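Local coordinates for PTS-dependent dihydroxyacetone kinase, ADP-binding subunit dhaL (Lactococcus lactis subsp. lactis, PDB 3CR3), which binds ADP with magnesium, has it converted to ATP by phosphoryl transfer from DhaM, and passes the phosphoryl group to dihydroxyacetone bound to DhaK, at residues L11-E16 with L187-A192; G30-G35 with I173-Q178; G115-Q118 with K122-V125. One frame throughout, in Å; residues are numbered along the deposited sequence.

Interactions 2 and 3 build one nucleotide site; interaction 1 lies away from it. The centres of 2 and 3 are about 13 Å apart, and the two touch directly: T177 OG1 lies 3.2 Å from T123 O, and D174 OD2 3.4 Å from T123 CA. Interaction 2 supplies magnesium ligation, through which the diphosphate is held, and ribose contacts, whereas interaction 3 holds adenine and shares the ribose O2' through M124 N. Interaction 1 is centred about 22 Å from interaction 2 and about 23 Å from interaction 3. Helix 175-191 connects the two regions: its N-terminus, with the N-cap D174, carries the ribose contacts, and its last turn packs against helix 4-20 in interaction 1.

Interaction 1: residues L11-E16 with L187-A192; sequences LGKFNE and LLEVVA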
loop_
_atom_site.group_PDB
_atom_site.type_symbol
_atom_site.label_atom_id
_atom_site.label_comp_id
_atom_site.label_asym_id
_atom_site.label_seq_id
_atom_site.Cartn_x
_atom_site.Cartn_y
_atom_site.Cartn_z
ATOM N N LEU A 11 -17.061 -26.312 -25.303
ATOM C CA LEU A 11 -15.970 -25.969 -24.406
ATOM C C LEU A 11 -14.616 -26.498 -24.901
ATOM O O LEU A 11 -13.587 -25.864 -24.679
ATOM C CB LEU A 11 -16.273 -26.436 -22.971
ATOM C CG LEU A 11 -17.391 -25.642 -22.290
ATOM C CD1 LEU A 11 -18.003 -26.404 -21.116
ATOM C CD2 LEU A 11 -16.899 -24.266 -21.853
ATOM N N GLY A 12 -14.632 -27.641 -25.582
ATOM C CA GLY A 12 -13.424 -28.204 -26.183
ATOM C C GLY A 12 -12.897 -27.307 -27.290
ATOM O O GLY A 12 -11.704 -27.023 -27.337
ATOM N N LYS A 13 -13.797 -26.866 -28.175
ATOM C CA LYS A 13 -13.451 -25.924 -29.242
ATOM C C LYS A 13 -12.979 -24.586 -28.698
ATOM O O LYS A 13 -12.069 -23.991 -29.254
ATOM C CB LYS A 13 -14.625 -25.704 -30.194
ATOM C CG LYS A 13 -14.891 -26.876 -31.131
ATOM C CD LYS A 13 -16.012 -26.531 -32.097
ATOM C CE LYS A 13 -16.215 -27.651 -33.110
ATOM N NZ LYS A 13 -15.005 -27.850 -33.960
ATOM N N PHE A 14 -13.620 -24.110 -27.625
ATOM C CA PHE A 14 -13.191 -22.903 -26.913
ATOM C C PHE A 14 -11.777 -23.069 -26.331
ATOM O O PHE A 14 -10.908 -22.233 -26.566
ATOM C CB PHE A 14 -14.204 -22.514 -25.825
ATOM C CG PHE A 14 -13.770 -21.343 -24.979
ATOM C CD1 PHE A 14 -13.497 -20.096 -25.561
ATOM C CD2 PHE A 14 -13.641 -21.477 -23.609
ATOM C CE1 PHE A 14 -13.094 -19.018 -24.779
ATOM C CE2 PHE A 14 -13.253 -20.395 -22.808
ATOM C CZ PHE A 14 -12.972 -19.176 -23.386
ATOM N N ASN A 15 -11.543 -24.153 -25.589
ATOM C CA ASN A 15 -10.190 -24.471 -25.120
ATOM C C ASN A 15 -9.162 -24.451 -26.256
ATOM O O ASN A 15 -8.060 -23.942 -26.071
ATOM C CB ASN A 15 -10.159 -25.825 -24.409
ATOM C CG ASN A 15 -8.776 -26.185 -23.879
ATOM O OD1 ASN A 15 -8.123 -25.393 -23.204
ATOM N ND2 ASN A 15 -8.332 -27.402 -24.179
ATOM N N GLU A 16 -9.534 -24.990 -27.420
ATOM C CA GLU A 16 -8.661 -25.006 -28.600
ATOM C C GLU A 16 -8.323 -23.599 -29.105
ATOM O O GLU A 16 -7.176 -23.309 -29.390
ATOM C CB GLU A 16 -9.273 -25.837 -29.738
ATOM C CG GLU A 16 -9.162 -27.344 -29.569
ATOM C CD GLU A 16 -10.058 -28.117 -30.530
ATOM O OE1 GLU A 16 -10.348 -27.607 -31.648
ATOM O OE2 GLU A 16 -10.477 -29.247 -30.173
ATOM N N LEU A 187 -19.343 -21.193 -29.635
ATOM C CA LEU A 187 -20.741 -21.440 -29.313
ATOM C C LEU A 187 -21.622 -21.458 -30.578
ATOM O O LEU A 187 -22.406 -22.393 -30.794
ATOM C CB LEU A 187 -21.256 -20.403 -28.306
ATOM C CG LEU A 187 -22.709 -20.619 -27.841
ATOM C CD1 LEU A 187 -22.944 -22.056 -27.325
ATOM C CD2 LEU A 187 -23.062 -19.621 -26.787
ATOM N N LEU A 188 -21.482 -20.420 -31.398
ATOM C CA LEU A 188 -22.250 -20.291 -32.639
ATOM C C LEU A 188 -22.035 -21.479 -33.584
ATOM O O LEU A 188 -22.982 -21.971 -34.206
ATOM C CB LEU A 188 -21.901 -18.970 -33.341
ATOM C CG LEU A 188 -22.435 -17.683 -32.707
ATOM C CD1 LEU A 188 -22.135 -16.503 -33.611
ATOM C CD2 LEU A 188 -23.936 -17.765 -32.427
ATOM N N GLU A 189 -20.789 -21.941 -33.669
ATOM C CA GLU A 189 -20.434 -23.129 -34.462
ATOM C C GLU A 189 -21.219 -24.393 -34.089
ATOM O O GLU A 189 -21.569 -25.189 -34.964
ATOM C CB GLU A 189 -18.939 -23.436 -34.338
ATOM C CG GLU A 189 -18.007 -22.399 -34.963
ATOM C CD GLU A 189 -16.527 -22.685 -34.703
ATOM O OE1 GLU A 189 -16.205 -23.676 -34.008
ATOM O OE2 GLU A 189 -15.680 -21.910 -35.209
ATOM N N VAL A 190 -21.469 -24.607 -32.802
ATOM C CA VAL A 190 -22.091 -25.868 -32.387
ATOM C C VAL A 190 -23.599 -25.718 -32.211
ATOM O O VAL A 190 -24.346 -26.695 -32.295
ATOM C CB VAL A 190 -21.439 -26.484 -31.112
ATOM C CG1 VAL A 190 -19.941 -26.242 -31.092
ATOM C CG2 VAL A 190 -22.079 -25.957 -29.844
ATOM N N VAL A 191 -24.025 -24.479 -31.988
ATOM C CA VAL A 191 -25.400 -24.172 -31.623
ATOM C C VAL A 191 -26.203 -23.675 -32.825
ATOM O O VAL A 191 -27.283 -24.198 -33.100
ATOM C CB VAL A 191 -25.436 -23.177 -30.406
ATOM C CG1 VAL A 191 -26.467 -22.059 -30.586
ATOM C CG2 VAL A 191 -25.645 -23.939 -29.096
ATOM N N ALA A 192 -25.663 -22.675 -33.532
ATOM C CA ALA A 192 -26.315 -22.049 -34.695
ATOM C C ALA A 192 -27.796 -21.710 -34.454
ATOM O O ALA A 192 -28.654 -21.883 -35.334
ATOM C CB ALA A 192 -26.131 -22.926 -35.973
HETATM O O HOH W 1 -15.731 -26.140 -35.882
#
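K13 and E189 meet flank to carboxylate: E189 OE1 sits 3.4 Å from K13 CD, a methylene, while the charged ends stand further apart. The distance from K13 NZ to E189 OE1 is 4.3 Å, too long for a salt bridge, and the gap is spanned by a water. That water accepts from K13 NZ at 2.7 Å and donates to E189 OE1 at 3.1 Å.

The torsions account for this offset. K13 leaves its helix with CG beside the backbone N (chi1 -74°) and runs straight as far as CE, which carries CD past the carboxylate; the bend falls at the last torsion (chi4 -63°) and turns NZ to the water. E189 has an extended chain, and its final torsion (chi3 -2°) places OE1 on the same side as CB, where it faces the lysine methylenes. V190 supplies the apolar part of the contact: its CG1 lies 4.1 Å from K13 CD, and the two side chains run past each other in opposite senses.

The contact joins helix 4-20, the first of this all-helical DhaL fold, to helix 175-191, the last. V190 also packs on E9 and W10, and K13 on T186, so the two helices touch beyond the K13-E189 pair. F14, on the next position, turns into the interior to meet Y182, L183 and T186 as well as helix 37-54.

Only 102 Å² is buried here. The charge pair is water-mediated and, being at the surface, probably contributes less than a direct salt bridge would; the lysine's aliphatic stem makes the direct contacts.

Interaction 2: residues G30-G35 with I173-Q178; sequences GPIGDG and IDPGTQ. With MG (magnesium ion), chain E; MG (magnesium ion), chain F; ADP (adenosine-5'-diphosphate), chain G.
I32 reaches across with its terminal methyl: CD1 lies 3.7 Å from I173 O and 4.0 Å from P175 CD, with D174 CA close by. Its extended outer chain (chi2 173°) brings CD1 to this point, and the ring of P175 is met at a slant.

The same two segments hold ADP at the diphosphate and at the ribose. D34 places one carboxylate oxygen on each magnesium ion: OD1 binds one at 2.1 Å and OD2 the other at 2.4 Å. Both ions also take ADP O1B; the first adds O1A and a water that donates to O3B, and the second ion also has a water. D29 and D36 complete the first ion's ligands, and D36 also serves the second. At the ribose, D174 OD1 accepts from O3' at 2.6 Å and OD2 from O2' at 2.8 Å, while G176 N donates to O3' at an angle of 159°.

The second shell fixes D174. As N-cap of helix 175-191, it accepts at OD2 from T177 N, met 45° out of the carboxylate plane, and from T177 OG1 (2.7 Å) through the anti lone pair. S152 OG bonds to its backbone N.

OD2 thus has three donors, the ribose hydroxyl and two from T177, so helix capping and ribose recognition use one carboxylate and its rotation is closely constrained.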
loop_
_atom_site.group_PDB
_atom_site.type_symbol
_atom_site.label_atom_id
_atom_site.label_comp_id
_atom_site.label_asym_id
_atom_site.label_seq_id
_atom_site.Cartn_x
_atom_site.Cartn_y
_atom_site.Cartn_z
ATOM N N GLY A 30 -0.652 -6.723 -22.542
ATOM C CA GLY A 30 0.622 -6.048 -22.295
ATOM C C GLY A 30 0.497 -4.538 -22.137
ATOM O O GLY A 30 0.809 -4.013 -21.086
ATOM N N PRO A 31 0.045 -3.826 -23.189
ATOM C CA PRO A 31 -0.049 -2.364 -23.101
ATOM C C PRO A 31 -1.043 -1.909 -22.034
ATOM O O PRO A 31 -0.868 -0.854 -21.422
ATOM C CB PRO A 31 -0.530 -1.964 -24.507
ATOM C CG PRO A 31 -0.155 -3.124 -25.385
ATOM C CD PRO A 31 -0.369 -4.312 -24.516
ATOM N N ILE A 32 -2.077 -2.706 -21.808
ATOM C CA ILE A 32 -3.134 -2.313 -20.903
ATOM C C ILE A 32 -3.364 -3.316 -19.784
ATOM O O ILE A 32 -4.477 -3.455 -19.300
ATOM C CB ILE A 32 -4.457 -1.995 -21.674
ATOM C CG1 ILE A 32 -4.910 -3.206 -22.520
ATOM C CG2 ILE A 32 -4.267 -0.722 -22.515
ATOM C CD1 ILE A 32 -6.266 -3.065 -23.182
ATOM N N GLY A 33 -2.308 -4.013 -19.369
ATOM C CA GLY A 33 -2.414 -4.916 -18.232
ATOM C C GLY A 33 -1.075 -5.494 -17.854
ATOM O O GLY A 33 -0.040 -4.854 -18.041
ATOM N N ASP A 34 -1.087 -6.699 -17.296
ATOM C CA ASP A 34 0.146 -7.329 -16.838
ATOM C C ASP A 34 0.651 -8.475 -17.713
ATOM O O ASP A 34 1.512 -9.251 -17.282
ATOM C CB ASP A 34 0.009 -7.796 -15.391
ATOM C CG ASP A 34 -1.171 -8.748 -15.178
ATOM O OD1 ASP A 34 -1.934 -9.063 -16.115
ATOM O OD2 ASP A 34 -1.352 -9.159 -14.034
ATOM N N GLY A 35 0.137 -8.568 -18.935
ATOM C CA GLY A 35 0.641 -9.515 -19.930
ATOM C C GLY A 35 0.457 -10.996 -19.616
ATOM O O GLY A 35 1.329 -11.813 -19.947
ATOM N N ILE A 173 -6.762 -3.203 -28.118
ATOM C CA ILE A 173 -7.871 -4.158 -28.010
ATOM C C ILE A 173 -7.876 -4.820 -26.617
ATOM O O ILE A 173 -6.831 -5.219 -26.124
ATOM C CB ILE A 173 -7.806 -5.211 -29.160
ATOM C CG1 ILE A 173 -7.978 -4.510 -30.512
ATOM C CG2 ILE A 173 -8.818 -6.358 -28.918
ATOM C CD1 ILE A 173 -7.643 -5.355 -31.751
ATOM N N ASP A 174 -9.046 -4.896 -25.983
ATOM C CA ASP A 174 -9.193 -5.505 -24.657
ATOM C C ASP A 174 -9.042 -7.036 -24.705
ATOM O O ASP A 174 -9.744 -7.691 -25.458
ATOM C CB ASP A 174 -10.570 -5.176 -24.089
ATOM C CG ASP A 174 -10.768 -5.727 -22.695
ATOM O OD1 ASP A 174 -9.945 -5.415 -21.799
ATOM O OD2 ASP A 174 -11.740 -6.481 -22.505
ATOM N N PRO A 175 -8.116 -7.603 -23.918
ATOM C CA PRO A 175 -7.922 -9.062 -23.963
ATOM C C PRO A 175 -9.141 -9.930 -23.548
ATOM O O PRO A 175 -9.413 -10.915 -24.209
ATOM C CB PRO A 175 -6.717 -9.307 -23.033
ATOM C CG PRO A 175 -6.522 -8.075 -22.256
ATOM C CD PRO A 175 -7.146 -6.928 -23.031
ATOM N N GLY A 176 -9.843 -9.572 -22.477
ATOM C CA GLY A 176 -11.051 -10.271 -22.073
ATOM C C GLY A 176 -12.137 -10.249 -23.141
ATOM O O GLY A 176 -12.872 -11.225 -23.297
ATOM N N THR A 177 -12.267 -9.117 -23.846
ATOM C CA THR A 177 -13.211 -8.993 -24.955
ATOM C C THR A 177 -12.873 -10.019 -26.041
ATOM O O THR A 177 -13.765 -10.678 -26.571
ATOM C CB THR A 177 -13.246 -7.556 -25.512
ATOM O OG1 THR A 177 -13.629 -6.650 -24.468
ATOM C CG2 THR A 177 -14.254 -7.420 -26.664
ATOM N N GLN A 178 -11.586 -10.147 -26.358
ATOM C CA GLN A 178 -11.120 -11.131 -27.327
ATOM C C GLN A 178 -11.352 -12.566 -26.862
ATOM O O GLN A 178 -11.803 -13.408 -27.641
ATOM C CB GLN A 178 -9.628 -10.940 -27.656
ATOM C CG GLN A 178 -9.085 -11.913 -28.698
ATOM C CD GLN A 178 -9.746 -11.788 -30.045
ATOM O OE1 GLN A 178 -10.741 -12.465 -30.339
ATOM N NE2 GLN A 178 -9.213 -10.911 -30.876
HETATM MG MG MG E . -3.712 -9.857 -16.870
HETATM MG MG MG F . -3.000 -10.821 -13.344
HETATM P PB ADP G . -5.948 -9.379 -14.610
HETATM O O1B ADP G . -4.541 -9.752 -14.951
HETATM O O2B ADP G . -6.265 -9.550 -13.164
HETATM O O3B ADP G . -6.375 -8.021 -15.168
HETATM P PA ADP G . -6.724 -11.016 -16.880
HETATM O O1A ADP G . -5.562 -10.389 -17.572
HETATM O O2A ADP G . -6.769 -12.526 -16.874
HETATM O O3A ADP G . -6.880 -10.476 -15.358
HETATM O "O5'" ADP G . -8.100 -10.471 -17.529
HETATM C "C5'" ADP G . -8.212 -9.112 -17.963
HETATM C "C4'" ADP G . -9.615 -8.923 -18.498
HETATM O "O4'" ADP G . -10.597 -9.018 -17.458
HETATM C "C3'" ADP G . -9.832 -7.557 -19.125
HETATM O "O3'" ADP G . -9.414 -7.601 -20.490
HETATM C "C2'" ADP G . -11.333 -7.323 -18.968
HETATM O "O2'" ADP G . -12.088 -7.765 -20.098
HETATM C "C1'" ADP G . -11.727 -8.226 -17.806
HETATM N N9 ADP G . -12.072 -7.403 -16.633
HETATM C C8 ADP G . -11.171 -6.881 -15.773
HETATM N N7 ADP G . -11.794 -6.185 -14.810
HETATM C C5 ADP G . -13.115 -6.254 -15.063
HETATM C C6 ADP G . -14.337 -5.725 -14.430
HETATM N N6 ADP G . -14.227 -4.991 -13.305
HETATM N N1 ADP G . -15.527 -6.021 -14.997
HETATM C C2 ADP G . -15.632 -6.775 -16.109
HETATM N N3 ADP G . -14.566 -7.278 -16.734
HETATM C C4 ADP G . -13.305 -7.050 -16.269
HETATM O O HOH W 2 -4.418 -7.610 -16.932
HETATM O O HOH W 3 -4.406 -9.947 -11.666
#

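Interaction 3: residues G115-Q118 with K122-V125; sequences GKAQ and KTMV. With ADP (adenosine-5'-diphosphate), chain G.
T123 OG1 is gripped twice, donating to a water at 2.7 Å and accepting from V125 N at 3.2 Å, with A117 CB packed 3.8 Å away. The second bond closes an ST turn that leads into helix 125-136, and its 137° angle is bent, as expected of so small a ring. The water carries the polar link across the contact, since it also donates to Q118 O at 2.9 Å.

This is the loop between helices 100-115 and 125-136, folded back on itself around adenine in the all-helical DhaL fold. Its outgoing arm leaves helix 100-115 at K116, the first residue to depart from helical phi/psi, with positive phi, and A117 then directs its methyl across the loop to V125 CG2. V125 has CG1 anti to the backbone N (chi1 165°), which lets CG2 meet A117 while CG1 lies near the carbonyl oxygens of A117 and Q118. Behind V125 stand L108, I111 and Q112 of helix 100-115.

The purine rests against this patch. T123 CB stands 3.4 Å from N3, almost straight above that atom at the rim of the ring, whereas A117 CB comes obliquely from the same face to N1. Selenomethionine M124 lies instead near the ring's edge at N3, and its backbone N donates to ribose O2'. K122 points away from the other arm, and its NZ bonds to carbonyls of S152, L155 and S169.

Adenine N6 donates to G115 O at 3.1 Å with a nearly straight N-H...O angle of 171°.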
loop_
_atom_site.group_PDB
_atom_site.type_symbol
_atom_site.label_atom_id
_atom_site.label_comp_id
_atom_site.label_asym_id
_atom_site.label_seq_id
_atom_site.Cartn_x
_atom_site.Cartn_y
_atom_site.Cartn_z
ATOM N N GLY A 115 -17.928 -7.602 -11.314
ATOM C CA GLY A 115 -16.948 -6.567 -11.612
ATOM C C GLY A 115 -17.539 -5.167 -11.666
ATOM O O GLY A 115 -16.795 -4.206 -11.760
ATOM N N LYS A 116 -18.871 -5.052 -11.617
ATOM C CA LYS A 116 -19.574 -3.737 -11.617
ATOM C C LYS A 116 -19.363 -2.880 -12.871
ATOM O O LYS A 116 -19.479 -1.653 -12.815
ATOM C CB LYS A 116 -19.247 -2.918 -10.346
ATOM C CG LYS A 116 -20.117 -3.264 -9.129
ATOM C CD LYS A 116 -19.704 -4.561 -8.472
ATOM C CE LYS A 116 -20.532 -4.847 -7.222
ATOM N NZ LYS A 116 -20.255 -6.222 -6.737
ATOM N N ALA A 117 -19.086 -3.519 -14.003
ATOM C CA ALA A 117 -18.827 -2.791 -15.236
ATOM C C ALA A 117 -20.124 -2.513 -15.987
ATOM O O ALA A 117 -21.012 -3.363 -16.061
ATOM C CB ALA A 117 -17.829 -3.554 -16.136
ATOM N N GLN A 118 -20.227 -1.302 -16.513
ATOM C CA GLN A 118 -21.305 -0.935 -17.408
ATOM C C GLN A 118 -20.858 -1.231 -18.830
ATOM O O GLN A 118 -19.668 -1.376 -19.094
ATOM C CB GLN A 118 -21.632 0.548 -17.261
ATOM C CG GLN A 118 -22.290 0.913 -15.939
ATOM C CD GLN A 118 -22.289 2.410 -15.702
ATOM O OE1 GLN A 118 -21.584 2.907 -14.825
ATOM N NE2 GLN A 118 -23.061 3.138 -16.494
ATOM N N LYS A 122 -14.982 -0.868 -21.774
ATOM C CA LYS A 122 -13.837 -1.586 -22.360
ATOM C C LYS A 122 -13.531 -2.868 -21.601
ATOM O O LYS A 122 -12.406 -3.098 -21.201
ATOM C CB LYS A 122 -12.587 -0.693 -22.471
ATOM C CG LYS A 122 -11.547 -1.103 -23.534
ATOM C CD LYS A 122 -10.183 -0.549 -23.106
ATOM C CE LYS A 122 -9.101 -0.664 -24.156
ATOM N NZ LYS A 122 -9.300 0.255 -25.320
ATOM N N THR A 123 -14.547 -3.698 -21.377
ATOM C CA THR A 123 -14.322 -5.026 -20.798
ATOM C C THR A 123 -15.155 -6.042 -21.583
ATOM O O THR A 123 -15.942 -5.653 -22.450
ATOM C CB THR A 123 -14.757 -5.114 -19.327
ATOM O OG1 THR A 123 -16.189 -5.067 -19.256
ATOM C CG2 THR A 123 -14.148 -4.006 -18.463
HETATM N N MSE A 124 -15.006 -7.324 -21.227
HETATM C CA MSE A 124 -15.794 -8.427 -21.789
HETATM C C MSE A 124 -17.305 -8.205 -21.690
HETATM O O MSE A 124 -18.037 -8.748 -22.469
HETATM C CB MSE A 124 -15.425 -9.748 -21.114
HETATM C CG MSE A 124 -15.846 -9.826 -19.632
HETATM SE SE MSE A 124 -15.228 -11.497 -18.771
HETATM C CE MSE A 124 -16.394 -12.713 -19.584
ATOM N N VAL A 125 -17.753 -7.436 -20.705
ATOM C CA VAL A 125 -19.158 -7.008 -20.592
ATOM C C VAL A 125 -19.692 -6.455 -21.928
ATOM O O VAL A 125 -20.841 -6.696 -22.305
ATOM C CB VAL A 125 -19.323 -5.953 -19.450
ATOM C CG1 VAL A 125 -20.661 -5.227 -19.534
ATOM C CG2 VAL A 125 -19.176 -6.614 -18.075
HETATM P PB ADP G . -5.948 -9.379 -14.610
HETATM O O1B ADP G . -4.541 -9.752 -14.951
HETATM O O2B ADP G . -6.265 -9.550 -13.164
HETATM O O3B ADP G . -6.375 -8.021 -15.168
HETATM P PA ADP G . -6.724 -11.016 -16.880
HETATM O O1A ADP G . -5.562 -10.389 -17.572
HETATM O O2A ADP G . -6.769 -12.526 -16.874
HETATM O O3A ADP G . -6.880 -10.476 -15.358
HETATM O "O5'" ADP G . -8.100 -10.471 -17.529
HETATM C "C5'" ADP G . -8.212 -9.112 -17.963
HETATM C "C4'" ADP G . -9.615 -8.923 -18.498
HETATM O "O4'" ADP G . -10.597 -9.018 -17.458
HETATM C "C3'" ADP G . -9.832 -7.557 -19.125
HETATM O "O3'" ADP G . -9.414 -7.601 -20.490
HETATM C "C2'" ADP G . -11.333 -7.323 -18.968
HETATM O "O2'" ADP G . -12.088 -7.765 -20.098
HETATM C "C1'" ADP G . -11.727 -8.226 -17.806
HETATM N N9 ADP G . -12.072 -7.403 -16.633
HETATM C C8 ADP G . -11.171 -6.881 -15.773
HETATM N N7 ADP G . -11.794 -6.185 -14.810
HETATM C C5 ADP G . -13.115 -6.254 -15.063
HETATM C C6 ADP G . -14.337 -5.725 -14.430
HETATM N N6 ADP G . -14.227 -4.991 -13.305
HETATM N N1 ADP G . -15.527 -6.021 -14.997
HETATM C C2 ADP G . -15.632 -6.775 -16.109
HETATM N N3 ADP G . -14.566 -7.278 -16.734
HETATM C C4 ADP G . -13.305 -7.050 -16.269
HETATM O O HOH W 4 -17.486 -2.926 -20.151
#